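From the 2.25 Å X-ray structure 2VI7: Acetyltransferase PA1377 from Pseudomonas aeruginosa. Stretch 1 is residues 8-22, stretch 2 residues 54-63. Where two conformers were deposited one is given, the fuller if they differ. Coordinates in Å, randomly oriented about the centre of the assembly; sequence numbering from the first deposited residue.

Stretch 1 8-22: IRLERYSERHVEGLT
Stretch 2, residues 54-63: DDDRLLILVA

The strand through Leu10 and Arg12 runs antiparallel to strand 58-63, their N-to-C directions 150° apart and their axes 4.7 Å apart at closest. The register sets Glu11 opposite Val62 as the hydrogen-bonded pair: Glu11 N donates to Val62 O (3.1 Å) and Val62 N to Glu11 O (3.0 Å). Leu10 with Ala63 and Arg12 with Leu61 are the non-hydrogen-bonded pairs, CA to CA 4.7 and 4.8 Å. Beyond Arg12 the ladder gains a third, straight bond, Tyr13 N to Ile60 O at 2.9 Å, although Tyr13 (phi/psi -63/117) has already left the strand.

Val62 is the hub of the contact. At chi1 -79° (m), its CG2 sits 3.7 Å from the His17 ring centroid, 1° off the ring normal, a CH-pi contact over the face. Its CG1 meets Tyr13 CD1 at 4.0 Å and Leu21 CD1 at 4.3 Å, so one small branched residue serves loop and helix together. His17 (chi1 m, chi2 108°) is also held by a weak bond from Ser14 N to His17 ND1, 3.3 Å, within the turn before the helix that carries Leu21. Tyr13, chi1 t and chi2 60°, lays its CB 3.5 Å from CG2 of Ile60 (m, t).

On the opposite sheet face the contacts are apolar, and two branched side chains meet the small Ala63: Leu10 (m, t) reaches it with its end, CD2 3.9 Å from Ala63 CB, and Ile8 CG2 lies 4.1 Å from Ala63 CB.

Arg12 starts away from the partner strand but returns: chi1 t and chi2 p bring CD to 3.4 Å from CD1 of Leu59 (t, p), and chi3 t with chi4 -91° then lay the guanidinium with Leu59 CA over one face. Arg12 NH2 lies 3.2 Å from Leu58 O, at too poor an angle to bond. Glu11 (m, t, chi3 31°) instead turns its charge to its own stretch, where OE1 forms a salt bridge with Arg16 NH2 at 3.2 Å.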

# COMPACT_ATOMS: atom_id res chain seq x y z
N ILE A 8 -24.91 -19.51 6.17
CA ILE A 8 -23.75 -18.63 6.34
C ILE A 8 -24.18 -17.27 6.89
O ILE A 8 -24.98 -16.57 6.26
CB ILE A 8 -23.01 -18.41 5.01
CG1 ILE A 8 -22.52 -19.75 4.45
CG2 ILE A 8 -21.82 -17.48 5.23
CD1 ILE A 8 -21.70 -19.62 3.17
N ARG A 9 -23.66 -16.92 8.06
CA ARG A 9 -23.96 -15.66 8.72
C ARG A 9 -22.75 -14.74 8.62
O ARG A 9 -21.63 -15.17 8.90
CB ARG A 9 -24.23 -15.86 10.21
CG ARG A 9 -25.68 -15.85 10.64
CD ARG A 9 -25.77 -15.68 12.15
NE ARG A 9 -27.01 -16.18 12.75
CZ ARG A 9 -28.21 -15.60 12.67
NH1 ARG A 9 -28.36 -14.47 11.99
NH2 ARG A 9 -29.25 -16.12 13.32
N LEU A 10 -22.97 -13.49 8.23
CA LEU A 10 -21.88 -12.53 8.14
C LEU A 10 -22.00 -11.64 9.35
O LEU A 10 -23.09 -11.23 9.73
CB LEU A 10 -22.00 -11.69 6.86
CG LEU A 10 -21.75 -12.44 5.56
CD1 LEU A 10 -21.87 -11.48 4.39
CD2 LEU A 10 -20.37 -13.07 5.58
N GLU A 11 -20.87 -11.36 9.98
CA GLU A 11 -20.87 -10.52 11.16
C GLU A 11 -19.60 -9.72 11.26
O GLU A 11 -18.57 -10.11 10.72
CB GLU A 11 -21.06 -11.38 12.41
CG GLU A 11 -22.51 -11.79 12.66
CD GLU A 11 -22.68 -12.69 13.88
OE1 GLU A 11 -21.88 -12.53 14.84
OE2 GLU A 11 -23.62 -13.52 13.86
N ARG A 12 -19.69 -8.58 11.93
CA ARG A 12 -18.54 -7.71 12.13
C ARG A 12 -17.54 -8.40 13.05
O ARG A 12 -17.88 -8.89 14.14
CB ARG A 12 -18.99 -6.37 12.72
CG ARG A 12 -17.87 -5.37 13.01
CD ARG A 12 -17.22 -4.86 11.74
NE ARG A 12 -16.20 -3.85 12.03
CZ ARG A 12 -16.42 -2.54 12.08
NH1 ARG A 12 -17.64 -2.05 11.86
NH2 ARG A 12 -15.42 -1.71 12.35
N TYR A 13 -16.29 -8.45 12.61
CA TYR A 13 -15.23 -9.07 13.38
C TYR A 13 -15.02 -8.34 14.71
O TYR A 13 -14.64 -7.16 14.74
CB TYR A 13 -13.92 -9.09 12.59
CG TYR A 13 -12.72 -9.56 13.38
CD1 TYR A 13 -12.68 -10.83 13.94
CD2 TYR A 13 -11.62 -8.73 13.56
CE1 TYR A 13 -11.56 -11.27 14.65
CE2 TYR A 13 -10.50 -9.16 14.26
CZ TYR A 13 -10.47 -10.43 14.80
OH TYR A 13 -9.35 -10.85 15.48
N SER A 14 -15.26 -9.07 15.80
CA SER A 14 -15.08 -8.54 17.15
C SER A 14 -14.40 -9.59 18.04
O SER A 14 -14.22 -10.73 17.62
CB SER A 14 -16.42 -8.11 17.75
OG SER A 14 -17.38 -9.15 17.67
N GLU A 15 -14.05 -9.18 19.26
CA GLU A 15 -13.38 -10.06 20.20
C GLU A 15 -13.92 -11.47 20.29
O GLU A 15 -13.17 -12.44 20.43
N ARG A 16 -15.24 -11.58 20.21
CA ARG A 16 -15.91 -12.87 20.28
C ARG A 16 -15.39 -13.84 19.23
O ARG A 16 -15.40 -15.05 19.43
CB ARG A 16 -17.42 -12.71 20.06
CG ARG A 16 -17.99 -11.33 20.39
CD ARG A 16 -19.22 -11.06 19.55
NE ARG A 16 -19.73 -12.31 19.00
CZ ARG A 16 -20.76 -12.41 18.17
NH1 ARG A 16 -21.41 -11.32 17.77
NH2 ARG A 16 -21.13 -13.60 17.73
N HIS A 17 -14.94 -13.29 18.10
CA HIS A 17 -14.44 -14.09 16.97
C HIS A 17 -12.94 -14.38 16.88
O HIS A 17 -12.53 -15.28 16.13
CB HIS A 17 -14.85 -13.44 15.64
CG HIS A 17 -16.33 -13.22 15.48
ND1 HIS A 17 -16.91 -11.97 15.53
CD2 HIS A 17 -17.34 -14.09 15.24
CE1 HIS A 17 -18.21 -12.08 15.33
NE2 HIS A 17 -18.50 -13.35 15.15
N VAL A 18 -12.11 -13.63 17.61
CA VAL A 18 -10.65 -13.81 17.56
C VAL A 18 -10.16 -15.26 17.57
O VAL A 18 -9.16 -15.58 16.93
CB VAL A 18 -9.94 -13.09 18.73
CG1 VAL A 18 -8.46 -12.91 18.40
CG2 VAL A 18 -10.59 -11.76 18.98
N GLU A 19 -10.84 -16.13 18.31
CA GLU A 19 -10.41 -17.52 18.37
C GLU A 19 -10.66 -18.23 17.04
O GLU A 19 -9.79 -18.93 16.52
CB GLU A 19 -11.12 -18.26 19.51
CG GLU A 19 -10.33 -19.46 20.04
CD GLU A 19 -11.07 -20.24 21.12
OE1 GLU A 19 -11.57 -19.60 22.08
OE2 GLU A 19 -11.14 -21.49 21.00
N GLY A 20 -11.86 -18.05 16.50
CA GLY A 20 -12.22 -18.68 15.24
C GLY A 20 -11.45 -18.12 14.05
O GLY A 20 -11.10 -18.86 13.13
N LEU A 21 -11.20 -16.82 14.06
CA LEU A 21 -10.47 -16.17 12.97
C LEU A 21 -9.02 -16.66 12.94
O LEU A 21 -8.44 -16.88 11.88
CB LEU A 21 -10.50 -14.65 13.12
CG LEU A 21 -9.73 -13.96 12.00
CD1 LEU A 21 -10.49 -14.14 10.69
CD2 LEU A 21 -9.54 -12.50 12.30
N THR A 22 -8.44 -16.80 14.13
CA THR A 22 -7.07 -17.27 14.28
C THR A 22 -6.94 -18.67 13.71
O THR A 22 -5.97 -18.98 13.02
CB THR A 22 -6.68 -17.29 15.75
OG1 THR A 22 -6.75 -15.96 16.27
CG2 THR A 22 -5.28 -17.77 15.92
N ASP A 54 -10.69 2.74 16.80
CA ASP A 54 -11.78 2.17 16.00
C ASP A 54 -12.27 3.22 14.98
O ASP A 54 -12.83 4.26 15.36
CB ASP A 54 -12.95 1.74 16.90
N ASP A 55 -12.10 2.91 13.70
CA ASP A 55 -12.50 3.81 12.64
C ASP A 55 -13.59 3.20 11.76
O ASP A 55 -13.61 1.98 11.55
CB ASP A 55 -11.27 4.13 11.79
CG ASP A 55 -11.37 5.46 11.07
OD1 ASP A 55 -10.33 6.15 10.99
OD2 ASP A 55 -12.48 5.80 10.59
N ASP A 56 -14.50 4.04 11.25
CA ASP A 56 -15.57 3.57 10.37
C ASP A 56 -14.99 3.24 8.99
O ASP A 56 -15.68 2.74 8.10
CB ASP A 56 -16.67 4.64 10.19
CG ASP A 56 -17.91 4.35 11.04
OD1 ASP A 56 -18.24 3.16 11.25
OD2 ASP A 56 -18.57 5.33 11.49
N ARG A 57 -13.70 3.55 8.83
CA ARG A 57 -12.97 3.31 7.59
C ARG A 57 -12.62 1.83 7.35
O ARG A 57 -12.61 1.36 6.22
CB ARG A 57 -11.66 4.09 7.61
CG ARG A 57 -11.77 5.59 7.43
CD ARG A 57 -10.37 6.23 7.57
NE ARG A 57 -9.33 5.45 6.89
CZ ARG A 57 -8.58 4.51 7.46
NH1 ARG A 57 -8.74 4.20 8.74
NH2 ARG A 57 -7.67 3.85 6.73
N LEU A 58 -12.32 1.11 8.42
CA LEU A 58 -11.96 -0.30 8.31
C LEU A 58 -13.12 -1.19 8.68
O LEU A 58 -13.62 -1.14 9.80
CB LEU A 58 -10.77 -0.63 9.21
CG LEU A 58 -10.42 -2.12 9.30
CD1 LEU A 58 -10.10 -2.69 7.92
CD2 LEU A 58 -9.21 -2.29 10.21
N LEU A 59 -13.55 -2.01 7.74
CA LEU A 59 -14.64 -2.94 7.99
C LEU A 59 -14.11 -4.35 7.80
O LEU A 59 -13.60 -4.69 6.73
CB LEU A 59 -15.80 -2.72 7.02
CG LEU A 59 -16.82 -3.86 7.02
CD1 LEU A 59 -17.42 -4.05 8.41
CD2 LEU A 59 -17.91 -3.56 5.99
N ILE A 60 -14.21 -5.16 8.84
CA ILE A 60 -13.75 -6.54 8.76
C ILE A 60 -14.94 -7.44 9.05
O ILE A 60 -15.64 -7.27 10.05
CB ILE A 60 -12.61 -6.82 9.77
CG1 ILE A 60 -11.43 -5.89 9.47
CG2 ILE A 60 -12.15 -8.27 9.64
CD1 ILE A 60 -10.41 -5.88 10.56
N LEU A 61 -15.17 -8.38 8.14
CA LEU A 61 -16.27 -9.32 8.28
C LEU A 61 -15.76 -10.74 8.42
O LEU A 61 -14.67 -11.09 7.96
CB LEU A 61 -17.19 -9.26 7.06
CG LEU A 61 -18.02 -8.01 6.79
CD1 LEU A 61 -18.77 -8.20 5.49
CD2 LEU A 61 -18.98 -7.75 7.95
N VAL A 62 -16.56 -11.56 9.09
CA VAL A 62 -16.24 -12.96 9.28
C VAL A 62 -17.48 -13.70 8.83
O VAL A 62 -18.59 -13.26 9.11
CB VAL A 62 -15.96 -13.30 10.75
CG1 VAL A 62 -14.56 -12.87 11.12
CG2 VAL A 62 -16.99 -12.62 11.65
N ALA A 63 -17.28 -14.78 8.09
CA ALA A 63 -18.38 -15.59 7.61
C ALA A 63 -18.48 -16.72 8.62
O ALA A 63 -17.49 -17.37 8.92
CB ALA A 63 -18.07 -16.14 6.24